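Local coordinates for protein abietadiene synthase, chloroplastic (Abies grandis, PDB 3S9V) that is a plant chloroplast enzyme of the terpene synthase family, a large, predominantly alpha-helical protein, at residues C372-E380 with E728-N736. Sequence-based numbering, arbitrary orientation.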
loop_
_atom_site.group_PDB
_atom_site.type_symbol
_atom_site.label_atom_id
_atom_site.label_comp_id
_atom_site.label_asym_id
_atom_site.label_seq_id
_atom_site.Cartn_x
_atom_site.Cartn_y
_atom_site.Cartn_z
ATOM N N CYS A 372 4.996 -3.417 -3.391
ATOM C CA CYS A 372 5.090 -3.401 -4.844
ATOM C C CYS A 372 5.438 -4.772 -5.446
ATOM O O CYS A 372 4.843 -5.190 -6.438
ATOM C CB CYS A 372 6.134 -2.355 -5.276
ATOM S SG CYS A 372 6.554 -2.355 -7.045
ATOM N N SER A 373 6.378 -5.484 -4.835
ATOM C CA SER A 373 6.811 -6.784 -5.360
ATOM C C SER A 373 5.735 -7.855 -5.469
ATOM O O SER A 373 5.899 -8.826 -6.212
ATOM C CB SER A 373 7.967 -7.340 -4.524
ATOM O OG SER A 373 7.514 -7.750 -3.242
ATOM N N HIS A 374 4.643 -7.697 -4.727
ATOM C CA HIS A 374 3.573 -8.687 -4.771
ATOM C C HIS A 374 2.645 -8.520 -5.970
ATOM O O HIS A 374 1.983 -9.472 -6.376
ATOM C CB HIS A 374 2.749 -8.644 -3.479
ATOM C CG HIS A 374 3.435 -9.272 -2.306
ATOM N ND1 HIS A 374 3.462 -10.636 -2.104
ATOM C CD2 HIS A 374 4.168 -8.728 -1.304
ATOM C CE1 HIS A 374 4.185 -10.906 -1.031
ATOM N NE2 HIS A 374 4.626 -9.767 -0.528
ATOM N N VAL A 375 2.592 -7.319 -6.541
ATOM C CA VAL A 375 1.712 -7.080 -7.680
ATOM C C VAL A 375 2.506 -7.312 -8.955
ATOM O O VAL A 375 2.723 -6.405 -9.757
ATOM C CB VAL A 375 1.141 -5.642 -7.645
ATOM C CG1 VAL A 375 0.028 -5.501 -8.656
ATOM C CG2 VAL A 375 0.618 -5.328 -6.248
ATOM N N SER A 376 2.925 -8.559 -9.132
ATOM C CA SER A 376 3.732 -8.949 -10.265
ATOM C C SER A 376 2.998 -9.787 -11.295
ATOM O O SER A 376 1.960 -10.399 -11.010
ATOM C CB SER A 376 4.930 -9.746 -9.769
ATOM O OG SER A 376 4.470 -10.900 -9.084
ATOM N N PHE A 377 3.582 -9.817 -12.492
ATOM C CA PHE A 377 3.061 -10.573 -13.613
ATOM C C PHE A 377 4.007 -11.736 -13.857
ATOM O O PHE A 377 5.152 -11.719 -13.407
ATOM C CB PHE A 377 2.998 -9.699 -14.867
ATOM C CG PHE A 377 2.100 -8.510 -14.730
ATOM C CD1 PHE A 377 1.109 -8.479 -13.755
ATOM C CD2 PHE A 377 2.224 -7.430 -15.598
ATOM C CE1 PHE A 377 0.254 -7.386 -13.643
ATOM C CE2 PHE A 377 1.372 -6.334 -15.495
ATOM C CZ PHE A 377 0.384 -6.314 -14.512
ATOM N N PRO A 378 3.540 -12.765 -14.573
ATOM C CA PRO A 378 4.414 -13.908 -14.833
ATOM C C PRO A 378 5.676 -13.486 -15.565
ATOM O O PRO A 378 5.630 -12.643 -16.463
ATOM C CB PRO A 378 3.533 -14.836 -15.669
ATOM C CG PRO A 378 2.570 -13.890 -16.344
ATOM C CD PRO A 378 2.238 -12.925 -15.242
ATOM N N GLY A 379 6.801 -14.065 -15.161
ATOM C CA GLY A 379 8.067 -13.755 -15.798
ATOM C C GLY A 379 8.812 -12.528 -15.301
ATOM O O GLY A 379 9.856 -12.190 -15.843
ATOM N N GLU A 380 8.293 -11.842 -14.291
ATOM C CA GLU A 380 8.993 -10.668 -13.787
ATOM C C GLU A 380 9.924 -11.074 -12.651
ATOM O O GLU A 380 9.631 -10.856 -11.470
ATOM C CB GLU A 380 7.992 -9.609 -13.329
ATOM C CG GLU A 380 7.059 -9.176 -14.452
ATOM C CD GLU A 380 6.249 -7.932 -14.129
ATOM O OE1 GLU A 380 5.668 -7.860 -13.028
ATOM O OE2 GLU A 380 6.187 -7.030 -14.989
ATOM N N GLU A 728 -0.159 -15.201 -9.987
ATOM C CA GLU A 728 0.623 -14.221 -10.724
ATOM C C GLU A 728 -0.090 -13.938 -12.044
ATOM O O GLU A 728 -0.197 -12.788 -12.468
ATOM C CB GLU A 728 2.025 -14.776 -10.957
ATOM C CG GLU A 728 3.083 -13.737 -11.240
ATOM C CD GLU A 728 4.472 -14.218 -10.854
ATOM O OE1 GLU A 728 4.864 -15.325 -11.284
ATOM O OE2 GLU A 728 5.172 -13.485 -10.122
ATOM N N GLU A 729 -0.592 -14.987 -12.687
ATOM C CA GLU A 729 -1.313 -14.824 -13.938
ATOM C C GLU A 729 -2.625 -14.088 -13.659
ATOM O O GLU A 729 -3.083 -13.274 -14.469
ATOM C CB GLU A 729 -1.597 -16.188 -14.597
ATOM C CG GLU A 729 -2.335 -16.039 -15.934
ATOM C CD GLU A 729 -2.414 -17.316 -16.771
ATOM O OE1 GLU A 729 -3.150 -17.297 -17.786
ATOM O OE2 GLU A 729 -1.747 -18.321 -16.432
ATOM N N LEU A 730 -3.221 -14.367 -12.502
ATOM C CA LEU A 730 -4.475 -13.720 -12.109
ATOM C C LEU A 730 -4.262 -12.213 -11.920
ATOM O O LEU A 730 -5.160 -11.417 -12.205
ATOM C CB LEU A 730 -5.015 -14.347 -10.817
ATOM C CG LEU A 730 -6.398 -13.878 -10.373
ATOM C CD1 LEU A 730 -7.413 -14.184 -11.474
ATOM C CD2 LEU A 730 -6.786 -14.573 -9.084
ATOM N N ASN A 731 -3.081 -11.814 -11.444
ATOM C CA ASN A 731 -2.804 -10.391 -11.281
ATOM C C ASN A 731 -2.873 -9.714 -12.642
ATOM O O ASN A 731 -3.530 -8.685 -12.807
ATOM C CB ASN A 731 -1.398 -10.131 -10.724
ATOM C CG ASN A 731 -1.301 -10.341 -9.237
ATOM O OD1 ASN A 731 -2.259 -10.108 -8.494
ATOM N ND2 ASN A 731 -0.122 -10.757 -8.782
ATOM N N ARG A 732 -2.182 -10.296 -13.619
ATOM C CA ARG A 732 -2.152 -9.705 -14.944
ATOM C C ARG A 732 -3.544 -9.577 -15.517
ATOM O O ARG A 732 -3.852 -8.586 -16.170
ATOM C CB ARG A 732 -1.269 -10.517 -15.898
ATOM C CG ARG A 732 -0.986 -9.787 -17.216
ATOM C CD ARG A 732 0.030 -10.532 -18.064
ATOM N NE ARG A 732 -0.367 -11.917 -18.296
ATOM C CZ ARG A 732 0.406 -12.834 -18.871
ATOM N NH1 ARG A 732 -0.044 -14.071 -19.036
ATOM N NH2 ARG A 732 1.626 -12.518 -19.281
ATOM N N GLU A 733 -4.388 -10.576 -15.278
ATOM C CA GLU A 733 -5.757 -10.517 -15.785
ATOM C C GLU A 733 -6.504 -9.375 -15.101
ATOM O O GLU A 733 -7.117 -8.539 -15.764
ATOM C CB GLU A 733 -6.491 -11.834 -15.527
ATOM C CG GLU A 733 -5.867 -13.047 -16.180
ATOM C CD GLU A 733 -5.877 -12.969 -17.686
ATOM O OE1 GLU A 733 -6.971 -12.788 -18.265
ATOM O OE2 GLU A 733 -4.792 -13.095 -18.291
ATOM N N PHE A 734 -6.436 -9.345 -13.773
ATOM C CA PHE A 734 -7.100 -8.323 -12.980
ATOM C C PHE A 734 -6.693 -6.926 -13.410
ATOM O O PHE A 734 -7.511 -6.009 -13.449
ATOM C CB PHE A 734 -6.765 -8.515 -11.498
ATOM C CG PHE A 734 -7.282 -7.412 -10.607
ATOM C CD1 PHE A 734 -8.651 -7.232 -10.414
ATOM C CD2 PHE A 734 -6.397 -6.561 -9.952
ATOM C CE1 PHE A 734 -9.133 -6.219 -9.577
ATOM C CE2 PHE A 734 -6.867 -5.542 -9.111
ATOM C CZ PHE A 734 -8.235 -5.371 -8.923
ATOM N N VAL A 735 -5.418 -6.765 -13.735
ATOM C CA VAL A 735 -4.912 -5.464 -14.130
ATOM C C VAL A 735 -5.073 -5.110 -15.600
ATOM O O VAL A 735 -5.524 -4.019 -15.919
ATOM C CB VAL A 735 -3.412 -5.313 -13.762
ATOM C CG1 VAL A 735 -2.855 -4.034 -14.354
ATOM C CG2 VAL A 735 -3.247 -5.288 -12.251
ATOM N N ASN A 736 -4.718 -6.021 -16.497
ATOM C CA ASN A 736 -4.787 -5.709 -17.923
ATOM C C ASN A 736 -6.083 -5.933 -18.702
ATOM O O ASN A 736 -6.291 -5.297 -19.744
ATOM C CB ASN A 736 -3.631 -6.400 -18.655
ATOM C CG ASN A 736 -2.268 -5.893 -18.193
ATOM O OD1 ASN A 736 -2.156 -4.807 -17.623
ATOM N ND2 ASN A 736 -1.225 -6.675 -18.451
HETATM O O HOH W 1 3.466 -10.821 -18.130
HETATM O O HOH W 2 7.190 -15.855 -13.322
#
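The loop joining helices 363-373 and 381-397 packs, through Ser376, Phe377 and Pro378, against the C-terminal part of helix 712-736. The CB of Phe377 points away from this helix, but chi1 of -61° swings the ring back, so that one face receives the methylenes of Arg732: Arg732 CG stands 4.2 Å from the ring centroid and 10° off the normal, a CH-pi contact. Val735 meets the ring at its edge, CG1 lying 4.0 Å from Phe377 CZ. Arg331 adds a cation-pi contact to the same ring.

The Arg732 chain runs on past the ring and bends at chi3 (54°), bringing its guanidinium across Pro378, whose CG lies over one face, displaced from the centre, 3.4 Å from Arg732 NH2. A water accepts from this NH2 and donates to Pro378 O, joining the guanidinium to the turn.

Ser376 makes two hydrogen bonds to the helix, through its hydroxyl and its carbonyl oxygen. The hydroxyl donates to Glu728, OG to OE2 at 2.9 Å, using the anti lone pair of the carboxylate, while Glu728 CG presses on Phe377 C at 3.4 Å. A second water links Glu728 OE1 to Gly379 N. Asn731 ND2 donates to Ser376 O, at 3.1 Å, in the carbonyl plane and on a lone pair. The amide oxygen of Asn731 accepts from Trp425 and His426, so both ends of the amide are engaged and its rotation is fixed.

The loop itself is braced by Phe377 N donating to Glu380 OE1, 2.9 Å, a carboxylate also salt-bridged to Arg331. A type II beta turn from Phe377 to Glu380, N-cap of helix 381-397, thus docks an N-terminal-domain loop on a metal-binding-domain helix some 350 residues further along the chain, as interdomain packing in a helical plant terpene synthase.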